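PDB 1NF2: phosphatase from Thermotoga maritima, which probably removes phosphate groups from its substrates with the aid of magnesium, as a hydrolase of the haloacid dehalogenase superfamily. Local coordinates for residues M202-K206 against E207-V211; E81-P84 against P85-K89; Y256-E259 against R260-T263. One frame throughout, in Å; residues are numbered along the deposited sequence.

Contact 1 of 3, residues M202-K206 against E207-V211; sequences MNWKK and EEIVV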
ATOM      1  N   MET A 202     -16.233 -10.947   1.445  1.00 30.59           N
ATOM      2  CA  MET A 202     -16.791 -10.898   2.794  1.00 32.23           C
ATOM      3  C   MET A 202     -18.287 -10.596   2.845  1.00 33.54           C
ATOM      4  O   MET A 202     -18.932 -10.760   3.882  1.00 35.77           O
ATOM      5  CB  MET A 202     -16.027  -9.857   3.621  1.00 29.46           C
ATOM      6  CG  MET A 202     -15.326 -10.432   4.835  1.00 27.48           C
ATOM      7  SD  MET A 202     -14.250 -11.782   4.468  1.00 17.90           S
ATOM      8  CE  MET A 202     -13.071 -11.632   5.711  1.00 23.69           C
ATOM      9  N   ASN A 203     -18.828 -10.156   1.717  1.00 31.65           N
ATOM     10  CA  ASN A 203     -20.239  -9.818   1.604  1.00 33.52           C
ATOM     11  C   ASN A 203     -20.584  -8.516   2.347  1.00 34.32           C
ATOM     12  O   ASN A 203     -21.657  -8.398   2.940  1.00 32.67           O
ATOM     13  CB  ASN A 203     -21.101 -10.972   2.123  1.00 61.71           C
ATOM     14  CG  ASN A 203     -22.491 -10.975   1.523  1.00 64.07           C
ATOM     15  OD1 ASN A 203     -23.342 -11.770   1.913  1.00 68.42           O
ATOM     16  ND2 ASN A 203     -22.728 -10.087   0.563  1.00 65.90           N
ATOM     17  N   TRP A 204     -19.662  -7.550   2.316  1.00 42.00           N
ATOM     18  CA  TRP A 204     -19.883  -6.244   2.942  1.00 41.23           C
ATOM     19  C   TRP A 204     -20.829  -5.514   2.010  1.00 40.36           C
ATOM     20  O   TRP A 204     -20.922  -5.842   0.832  1.00 43.87           O
ATOM     21  CB  TRP A 204     -18.628  -5.350   2.942  1.00 35.53           C
ATOM     22  CG  TRP A 204     -17.384  -5.793   3.626  1.00 33.43           C
ATOM     23  CD1 TRP A 204     -16.103  -5.364   3.351  1.00 35.66           C
ATOM     24  CD2 TRP A 204     -17.279  -6.660   4.736  1.00 31.66           C
ATOM     25  NE1 TRP A 204     -15.213  -5.915   4.232  1.00 32.62           N
ATOM     26  CE2 TRP A 204     -15.911  -6.720   5.098  1.00 32.68           C
ATOM     27  CE3 TRP A 204     -18.204  -7.400   5.472  1.00 30.77           C
ATOM     28  CZ2 TRP A 204     -15.455  -7.482   6.154  1.00 31.46           C
ATOM     29  CZ3 TRP A 204     -17.752  -8.157   6.517  1.00 32.69           C
ATOM     30  CH2 TRP A 204     -16.389  -8.195   6.850  1.00 34.32           C
ATOM     31  N   LYS A 205     -21.510  -4.506   2.530  1.00 28.86           N
ATOM     32  CA  LYS A 205     -22.349  -3.683   1.682  1.00 28.95           C
ATOM     33  C   LYS A 205     -21.720  -2.303   1.870  1.00 27.03           C
ATOM     34  O   LYS A 205     -21.184  -2.010   2.934  1.00 24.84           O
ATOM     35  CB  LYS A 205     -23.829  -3.737   2.104  1.00 57.46           C
ATOM     36  CG  LYS A 205     -24.207  -3.113   3.432  1.00 61.68           C
ATOM     37  CD  LYS A 205     -25.670  -3.456   3.745  1.00 65.65           C
ATOM     38  CE  LYS A 205     -26.253  -2.630   4.892  1.00 68.54           C
ATOM     39  NZ  LYS A 205     -26.558  -1.226   4.488  1.00 70.08           N
ATOM     40  N   LYS A 206     -21.736  -1.478   0.835  1.00 33.53           N
ATOM     41  CA  LYS A 206     -21.130  -0.153   0.927  1.00 33.88           C
ATOM     42  C   LYS A 206     -21.604   0.719   2.093  1.00 33.06           C
ATOM     43  O   LYS A 206     -20.796   1.416   2.713  1.00 31.13           O
ATOM     44  CB  LYS A 206     -21.340   0.605  -0.386  1.00 38.29           C
ATOM     45  CG  LYS A 206     -20.498   0.087  -1.530  1.00 40.97           C
ATOM     46  CD  LYS A 206     -20.966   0.629  -2.875  1.00 44.30           C
ATOM     47  CE  LYS A 206     -21.089   2.146  -2.873  1.00 45.19           C
ATOM     48  NZ  LYS A 206     -19.791   2.818  -2.620  1.00 47.51           N
ATOM     49  N   GLU A 207     -22.903   0.673   2.385  1.00 24.02           N
ATOM     50  CA  GLU A 207     -23.502   1.489   3.444  1.00 24.67           C
ATOM     51  C   GLU A 207     -22.946   1.322   4.852  1.00 21.83           C
ATOM     52  O   GLU A 207     -23.089   2.214   5.678  1.00 20.22           O
ATOM     53  CB  GLU A 207     -25.017   1.271   3.503  1.00 49.95           C
ATOM     54  CG  GLU A 207     -25.823   2.174   2.590  1.00 56.86           C
ATOM     55  CD  GLU A 207     -27.295   2.239   2.989  1.00 62.23           C
ATOM     56  OE1 GLU A 207     -27.946   1.171   3.042  1.00 63.92           O
ATOM     57  OE2 GLU A 207     -27.799   3.356   3.252  1.00 64.83           O
ATOM     58  N   GLU A 208     -22.329   0.184   5.127  1.00 24.57           N
ATOM     59  CA  GLU A 208     -21.780  -0.079   6.449  1.00 22.62           C
ATOM     60  C   GLU A 208     -20.259   0.082   6.518  1.00 20.00           C
ATOM     61  O   GLU A 208     -19.634  -0.307   7.505  1.00 18.36           O
ATOM     62  CB  GLU A 208     -22.163  -1.496   6.876  1.00 37.06           C
ATOM     63  CG  GLU A 208     -21.976  -2.513   5.772  1.00 42.03           C
ATOM     64  CD  GLU A 208     -22.151  -3.942   6.245  1.00 44.52           C
ATOM     65  OE1 GLU A 208     -23.024  -4.186   7.107  1.00 45.41           O
ATOM     66  OE2 GLU A 208     -21.419  -4.824   5.745  1.00 44.32           O
ATOM     67  N   ILE A 209     -19.672   0.676   5.484  1.00 18.63           N
ATOM     68  CA  ILE A 209     -18.222   0.852   5.421  1.00 18.15           C
ATOM     69  C   ILE A 209     -17.748   2.294   5.528  1.00 17.54           C
ATOM     70  O   ILE A 209     -18.292   3.178   4.874  1.00 17.15           O
ATOM     71  CB  ILE A 209     -17.657   0.295   4.098  1.00 28.34           C
ATOM     72  CG1 ILE A 209     -18.080  -1.167   3.921  1.00 31.97           C
ATOM     73  CG2 ILE A 209     -16.141   0.400   4.093  1.00 29.56           C
ATOM     74  CD1 ILE A 209     -17.573  -1.800   2.641  1.00 35.85           C
ATOM     75  N   VAL A 210     -16.727   2.514   6.353  1.00 14.26           N
ATOM     76  CA  VAL A 210     -16.128   3.836   6.510  1.00 14.70           C
ATOM     77  C   VAL A 210     -14.650   3.708   6.123  1.00 14.72           C
ATOM     78  O   VAL A 210     -14.012   2.715   6.462  1.00 13.17           O
ATOM     79  CB  VAL A 210     -16.166   4.329   7.979  1.00 26.87           C
ATOM     80  CG1 VAL A 210     -15.729   5.791   8.051  1.00 25.68           C
ATOM     81  CG2 VAL A 210     -17.540   4.165   8.543  1.00 28.16           C
ATOM     82  N   VAL A 211     -14.115   4.702   5.414  1.00 20.44           N
ATOM     83  CA  VAL A 211     -12.702   4.683   5.032  1.00 20.90           C
ATOM     84  C   VAL A 211     -12.036   5.992   5.447  1.00 19.94           C
ATOM     85  O   VAL A 211     -12.613   7.070   5.291  1.00 20.23           O
ATOM     86  CB  VAL A 211     -12.499   4.499   3.491  1.00 20.36           C
ATOM     87  CG1 VAL A 211     -13.033   3.153   3.051  1.00 21.19           C
ATOM     88  CG2 VAL A 211     -13.209   5.591   2.737  1.00 25.26           C
TER

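Contact 2 of 3, residues E81-P84 against P85-K89; sequences EKIP and PEVAK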
ATOM      1  N   GLU A  81      -1.825  -9.910  -7.048  1.00 25.80           N
ATOM      2  CA  GLU A  81      -1.548  -9.298  -8.345  1.00 25.67           C
ATOM      3  C   GLU A  81      -0.043  -9.121  -8.535  1.00 25.88           C
ATOM      4  O   GLU A  81       0.647  -8.632  -7.636  1.00 23.94           O
ATOM      5  CB  GLU A  81      -2.227  -7.931  -8.433  1.00 25.63           C
ATOM      6  CG  GLU A  81      -3.753  -7.966  -8.409  1.00 29.24           C
ATOM      7  CD  GLU A  81      -4.375  -8.373  -9.742  1.00 30.62           C
ATOM      8  OE1 GLU A  81      -5.554  -8.022  -9.975  1.00 31.10           O
ATOM      9  OE2 GLU A  81      -3.693  -9.044 -10.552  1.00 28.91           O
ATOM     10  N   LYS A  82       0.464  -9.519  -9.699  1.00 20.12           N
ATOM     11  CA  LYS A  82       1.892  -9.388  -9.981  1.00 22.56           C
ATOM     12  C   LYS A  82       2.187  -9.110 -11.449  1.00 23.15           C
ATOM     13  O   LYS A  82       1.282  -9.099 -12.294  1.00 18.61           O
ATOM     14  CB  LYS A  82       2.629 -10.653  -9.527  1.00 40.08           C
ATOM     15  CG  LYS A  82       2.069 -11.943 -10.098  1.00 42.53           C
ATOM     16  CD  LYS A  82       2.383 -13.132  -9.196  1.00 43.62           C
ATOM     17  CE  LYS A  82       3.879 -13.324  -8.999  1.00 46.55           C
ATOM     18  NZ  LYS A  82       4.187 -14.467  -8.087  1.00 49.30           N
ATOM     19  N   ILE A  83       3.450  -8.828 -11.746  1.00 28.25           N
ATOM     20  CA  ILE A  83       3.839  -8.602 -13.129  1.00 32.18           C
ATOM     21  C   ILE A  83       4.051 -10.003 -13.710  1.00 34.45           C
ATOM     22  O   ILE A  83       4.842 -10.793 -13.183  1.00 34.91           O
ATOM     23  CB  ILE A  83       5.151  -7.787 -13.242  1.00 35.99           C
ATOM     24  CG1 ILE A  83       4.917  -6.339 -12.813  1.00 37.23           C
ATOM     25  CG2 ILE A  83       5.647  -7.797 -14.676  1.00 35.98           C
ATOM     26  CD1 ILE A  83       5.694  -5.926 -11.585  1.00 40.48           C
ATOM     27  N   PRO A  84       3.322 -10.341 -14.785  1.00 45.28           N
ATOM     28  CA  PRO A  84       3.478 -11.669 -15.394  1.00 49.77           C
ATOM     29  C   PRO A  84       4.934 -11.934 -15.776  1.00 52.95           C
ATOM     30  O   PRO A  84       5.583 -11.087 -16.390  1.00 54.21           O
ATOM     31  CB  PRO A  84       2.543 -11.611 -16.602  1.00 39.89           C
ATOM     32  CG  PRO A  84       2.475 -10.142 -16.932  1.00 39.26           C
ATOM     33  CD  PRO A  84       2.402  -9.499 -15.567  1.00 36.80           C
ATOM     34  N   PRO A  85       5.467 -13.113 -15.405  1.00 66.60           N
ATOM     35  CA  PRO A  85       6.850 -13.507 -15.694  1.00 68.15           C
ATOM     36  C   PRO A  85       7.324 -13.206 -17.114  1.00 67.94           C
ATOM     37  O   PRO A  85       8.525 -13.158 -17.368  1.00 68.83           O
ATOM     38  CB  PRO A  85       6.849 -15.000 -15.379  1.00 72.45           C
ATOM     39  CG  PRO A  85       5.908 -15.080 -14.231  1.00 71.89           C
ATOM     40  CD  PRO A  85       4.761 -14.199 -14.702  1.00 72.20           C
ATOM     41  N   GLU A  86       6.382 -13.004 -18.032  1.00 55.87           N
ATOM     42  CA  GLU A  86       6.720 -12.698 -19.415  1.00 56.17           C
ATOM     43  C   GLU A  86       7.070 -11.226 -19.564  1.00 53.36           C
ATOM     44  O   GLU A  86       8.196 -10.883 -19.921  1.00 54.09           O
ATOM     45  CB  GLU A  86       5.558 -13.053 -20.344  1.00 70.05           C
ATOM     46  CG  GLU A  86       5.359 -14.547 -20.514  1.00 75.50           C
ATOM     47  CD  GLU A  86       6.630 -15.254 -20.953  1.00 78.43           C
ATOM     48  OE1 GLU A  86       7.175 -14.896 -22.020  1.00 80.65           O
ATOM     49  OE2 GLU A  86       7.086 -16.166 -20.231  1.00 79.80           O
ATOM     50  N   VAL A  87       6.103 -10.356 -19.298  1.00 44.31           N
ATOM     51  CA  VAL A  87       6.342  -8.924 -19.378  1.00 39.88           C
ATOM     52  C   VAL A  87       7.494  -8.582 -18.432  1.00 38.46           C
ATOM     53  O   VAL A  87       8.279  -7.670 -18.690  1.00 35.94           O
ATOM     54  CB  VAL A  87       5.086  -8.131 -18.970  1.00 29.02           C
ATOM     55  CG1 VAL A  87       5.429  -6.663 -18.770  1.00 27.69           C
ATOM     56  CG2 VAL A  87       4.014  -8.276 -20.041  1.00 28.29           C
ATOM     57  N   ALA A  88       7.596  -9.331 -17.339  1.00 36.92           N
ATOM     58  CA  ALA A  88       8.648  -9.109 -16.360  1.00 36.29           C
ATOM     59  C   ALA A  88       9.994  -9.446 -16.982  1.00 35.65           C
ATOM     60  O   ALA A  88      10.963  -8.701 -16.829  1.00 34.52           O
ATOM     61  CB  ALA A  88       8.413  -9.971 -15.130  1.00 33.88           C
ATOM     62  N   LYS A  89      10.048 -10.575 -17.684  1.00 34.92           N
ATOM     63  CA  LYS A  89      11.278 -11.002 -18.335  1.00 35.29           C
ATOM     64  C   LYS A  89      11.671  -9.983 -19.398  1.00 32.40           C
ATOM     65  O   LYS A  89      12.834  -9.597 -19.487  1.00 31.83           O
ATOM     66  CB  LYS A  89      11.102 -12.382 -18.973  1.00 66.05           C
ATOM     67  CG  LYS A  89      12.406 -12.984 -19.485  1.00 73.60           C
ATOM     68  CD  LYS A  89      12.219 -14.417 -19.961  1.00 79.33           C
ATOM     69  CE  LYS A  89      13.550 -15.045 -20.351  1.00 81.98           C
ATOM     70  NZ  LYS A  89      13.396 -16.468 -20.765  1.00 84.95           N
TER

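Contact 3 of 3, residues Y256-E259 against R260-T263; sequences YVLE and RIST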
ATOM      1  N   TYR A 256     -10.865  11.182  16.707  1.00 26.97           N
ATOM      2  CA  TYR A 256     -11.754  12.332  16.756  1.00 27.57           C
ATOM      3  C   TYR A 256     -13.089  12.117  16.043  1.00 28.74           C
ATOM      4  O   TYR A 256     -14.129  12.568  16.522  1.00 29.24           O
ATOM      5  CB  TYR A 256     -11.032  13.555  16.193  1.00 25.14           C
ATOM      6  CG  TYR A 256     -11.710  14.870  16.502  1.00 27.41           C
ATOM      7  CD1 TYR A 256     -12.676  15.399  15.648  1.00 29.55           C
ATOM      8  CD2 TYR A 256     -11.384  15.587  17.653  1.00 27.32           C
ATOM      9  CE1 TYR A 256     -13.300  16.614  15.929  1.00 30.09           C
ATOM     10  CE2 TYR A 256     -12.003  16.805  17.947  1.00 27.54           C
ATOM     11  CZ  TYR A 256     -12.959  17.312  17.080  1.00 27.49           C
ATOM     12  OH  TYR A 256     -13.581  18.508  17.365  1.00 25.80           O
ATOM     13  N   VAL A 257     -13.067  11.428  14.907  1.00 21.36           N
ATOM     14  CA  VAL A 257     -14.294  11.160  14.161  1.00 20.12           C
ATOM     15  C   VAL A 257     -14.824   9.768  14.491  1.00 20.59           C
ATOM     16  O   VAL A 257     -16.034   9.551  14.591  1.00 18.82           O
ATOM     17  CB  VAL A 257     -14.058  11.255  12.623  1.00 24.51           C
ATOM     18  CG1 VAL A 257     -15.211  10.589  11.865  1.00 25.25           C
ATOM     19  CG2 VAL A 257     -13.947  12.706  12.209  1.00 21.91           C
ATOM     20  N   LEU A 258     -13.904   8.830  14.676  1.00 23.84           N
ATOM     21  CA  LEU A 258     -14.261   7.458  14.982  1.00 26.21           C
ATOM     22  C   LEU A 258     -15.175   7.352  16.199  1.00 28.97           C
ATOM     23  O   LEU A 258     -16.111   6.555  16.213  1.00 28.73           O
ATOM     24  CB  LEU A 258     -12.988   6.644  15.201  1.00 23.02           C
ATOM     25  CG  LEU A 258     -13.107   5.129  15.293  1.00 22.23           C
ATOM     26  CD1 LEU A 258     -13.868   4.568  14.088  1.00 20.97           C
ATOM     27  CD2 LEU A 258     -11.699   4.547  15.372  1.00 21.26           C
ATOM     28  N   GLU A 259     -14.912   8.163  17.215  1.00 30.44           N
ATOM     29  CA  GLU A 259     -15.722   8.127  18.426  1.00 32.47           C
ATOM     30  C   GLU A 259     -17.141   8.654  18.243  1.00 31.97           C
ATOM     31  O   GLU A 259     -18.007   8.380  19.071  1.00 34.44           O
ATOM     32  CB  GLU A 259     -15.043   8.920  19.548  1.00 39.48           C
ATOM     33  CG  GLU A 259     -13.611   8.518  19.801  1.00 45.43           C
ATOM     34  CD  GLU A 259     -13.009   9.230  20.988  1.00 48.57           C
ATOM     35  OE1 GLU A 259     -13.236  10.451  21.122  1.00 52.35           O
ATOM     36  OE2 GLU A 259     -12.301   8.570  21.780  1.00 49.60           O
ATOM     37  N   ARG A 260     -17.389   9.404  17.172  1.00 26.94           N
ATOM     38  CA  ARG A 260     -18.723   9.967  16.951  1.00 25.56           C
ATOM     39  C   ARG A 260     -19.591   9.225  15.922  1.00 25.61           C
ATOM     40  O   ARG A 260     -20.796   9.483  15.815  1.00 24.21           O
ATOM     41  CB  ARG A 260     -18.613  11.440  16.526  1.00 24.43           C
ATOM     42  CG  ARG A 260     -17.726  12.330  17.418  1.00 26.65           C
ATOM     43  CD  ARG A 260     -17.941  12.103  18.930  1.00 28.51           C
ATOM     44  NE  ARG A 260     -19.331  12.234  19.366  1.00 27.86           N
ATOM     45  CZ  ARG A 260     -19.731  12.094  20.631  1.00 31.68           C
ATOM     46  NH1 ARG A 260     -18.844  11.824  21.583  1.00 31.65           N
ATOM     47  NH2 ARG A 260     -21.020  12.215  20.949  1.00 29.73           N
ATOM     48  N   ILE A 261     -18.994   8.306  15.172  1.00 19.76           N
ATOM     49  CA  ILE A 261     -19.738   7.576  14.144  1.00 21.35           C
ATOM     50  C   ILE A 261     -20.709   6.524  14.675  1.00 20.58           C
ATOM     51  O   ILE A 261     -20.388   5.803  15.615  1.00 17.51           O
ATOM     52  CB  ILE A 261     -18.761   6.933  13.116  1.00 42.25           C
ATOM     53  CG1 ILE A 261     -19.433   5.753  12.424  1.00 42.93           C
ATOM     54  CG2 ILE A 261     -17.486   6.501  13.797  1.00 44.37           C
ATOM     55  CD1 ILE A 261     -18.537   5.063  11.445  1.00 47.49           C
ATOM     56  N   SER A 262     -21.898   6.453  14.071  1.00 19.63           N
ATOM     57  CA  SER A 262     -22.922   5.479  14.470  1.00 22.95           C
ATOM     58  C   SER A 262     -22.418   4.093  14.138  1.00 26.87           C
ATOM     59  O   SER A 262     -22.294   3.724  12.965  1.00 26.18           O
ATOM     60  CB  SER A 262     -24.235   5.707  13.725  1.00 35.84           C
ATOM     61  OG  SER A 262     -24.764   6.982  14.015  1.00 42.91           O
ATOM     62  N   THR A 263     -22.159   3.311  15.171  1.00 29.82           N
ATOM     63  CA  THR A 263     -21.621   1.994  14.957  1.00 38.09           C
ATOM     64  C   THR A 263     -22.220   0.899  15.811  1.00 44.36           C
ATOM     65  O   THR A 263     -22.648   1.134  16.945  1.00 42.78           O
ATOM     66  CB  THR A 263     -20.116   1.998  15.216  1.00 39.13           C
ATOM     67  OG1 THR A 263     -19.642   0.653  15.303  1.00 40.47           O
ATOM     68  CG2 THR A 263     -19.810   2.702  16.518  1.00 39.52           C
TER
HETATM   69  O   HOH W   1     -16.019  12.021  21.587  1.00 52.50           O

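Contact 1 of 3, residues M202-K206 against E207-V211
The carbonyl O of K206 takes the N-H of I209 at 3.1 Å, and one residue earlier the carbonyl O of K205 accepts a weak bond from E208 N. These successive three-residue bonds make a short 3-10 turn that delivers the chain to strand 209-213. The carboxylate of E208 folds back over this turn: OE2 receives the backbone N-H of K205 at 3.2 Å, with an N-H...O angle of 156°, the donor standing well above the carboxylate plane. A chi1 of 44° sets E208 CG between its own N and carbonyl carbon, and from there the extended chain runs back across K205, E208 CG meeting K205 CG at 3.3 Å. Without the E208 carboxylate, as with an alanine here, the K205 N-H would probably lose this acceptor and the lysine CG its neighbour. K205 bends at its end to bring NZ to OE1 of E207, a salt bridge of 3.1 Å on the exposed side. On the buried side, I209 CD1 packs against W204 CB at 3.7 Å. M202 CB covers one face of the indole, and the ring also meets Y36. Chemically, the turn is divided: an ion pair toward solvent, apolar groups toward the core, and a carboxylate bonded to the backbone between them.

Contact 2 of 3, residues E81-P84 against P85-K89
P84 and V87 stand side by side and point the same way, the pyrrolidine ring of the one alongside the isopropyl group of the other. P84 CG does the touching, 3.9 Å from V87 CB and equally near V87 CG2. That methyl lies on the proline's side because V87 has its other branch, CG1, anti to the backbone N (chi1 168°).

I83 reaches the helix with its short branch. CG2, anti to the backbone N of I83, rests against the methyl of A88 at 3.5 Å, while its distance to V87 CG1 is a looser 4.3 Å. The longer branch of I83, through CG1 to CD1, leads away from this turn. A88 is thus approached by I83 CG2 and also by the carbonyl O of P84, which lies 3.3 Å from A88 CB.

The same oxygen accepts the N-H of A88 at 2.8 Å. The C=O...N angle of 165° places the donor almost straight ahead of the carbonyl, as in regular helical geometry. P85 follows directly, its CB directed away from the preceding residues while ring atom CD abuts P84; lacking an N-H, it fits the first turn, where no helical carbonyl is there to receive one. K89 N then bonds to P85 O at 3.0 Å, carrying the pattern on.

Beyond the turn, A88 packs on V140 of helix 136-143, I83 touches T145 and V87 touches V171. The arrangement is a helix N-terminus, with P84 at the N-cap and proline at the first helical position, opening helix 85-95 beside the six-stranded sheet.

Contact 3 of 3, residues Y256-E259 against R260-T263
The turn that follows helix 253-258 is held by one carbonyl: V257 O accepts R260 N at 2.9 Å, with an N-H...O angle of 148°, and I261 N weakly at 3.3 Å. The R260 donor comes in from above the carbonyl plane. The chain therefore tightens as it leaves the helix.

R260 then doubles back. Its chi1 of -50° keeps CG beside the backbone N and 3.7 Å from Y256 O; the bend at chi2 lays R260 CD 3.7 Å from E259 O, and a further bend at chi3 turns the guanidinium end. That charged end meets E259 through water 1, which accepts from R260 NH1 at 2.8 Å, in the guanidinium plane at its edge, and donates to E259 OE1 at 3.2 Å. The opposite charges are thus linked by solvent rather than by direct contact. E259 OE2 is bonded in turn to N27 ND2 of helix 22-31.

On the inner side, L258 CD1 lies 4.1 Å from I261 CG2, the two side chains crossing at a slant. L258 packs on I28 and L31 of helix 22-31 and on F5 of strand 4-8. I261 also touches F5, and reaches L227 of strand 227-230, while V257 lies against V229 of that same strand.

In the fold
Going from the N terminus, contact 2 comes first: it joins the loop after strand 76-80, at the edge of the eight-stranded sheet, to helix 85-95, beside the six-stranded sheet. Contact 1 closes the turn from helix 191-202 into strand 209-213, next to strand 4-8 in the larger sheet. Contact 3 joins helix 253-258 to the chain that follows it. The three are in series, neither nesting nor crossing. Contacts 1 and 3 touch, V210 CG2 meeting I261 CD1 at 3.2 Å, which brings the last turn against the sheet. Contact 2 stands apart, its centre about 32 Å from that of contact 1 and about 42 Å from that of contact 3.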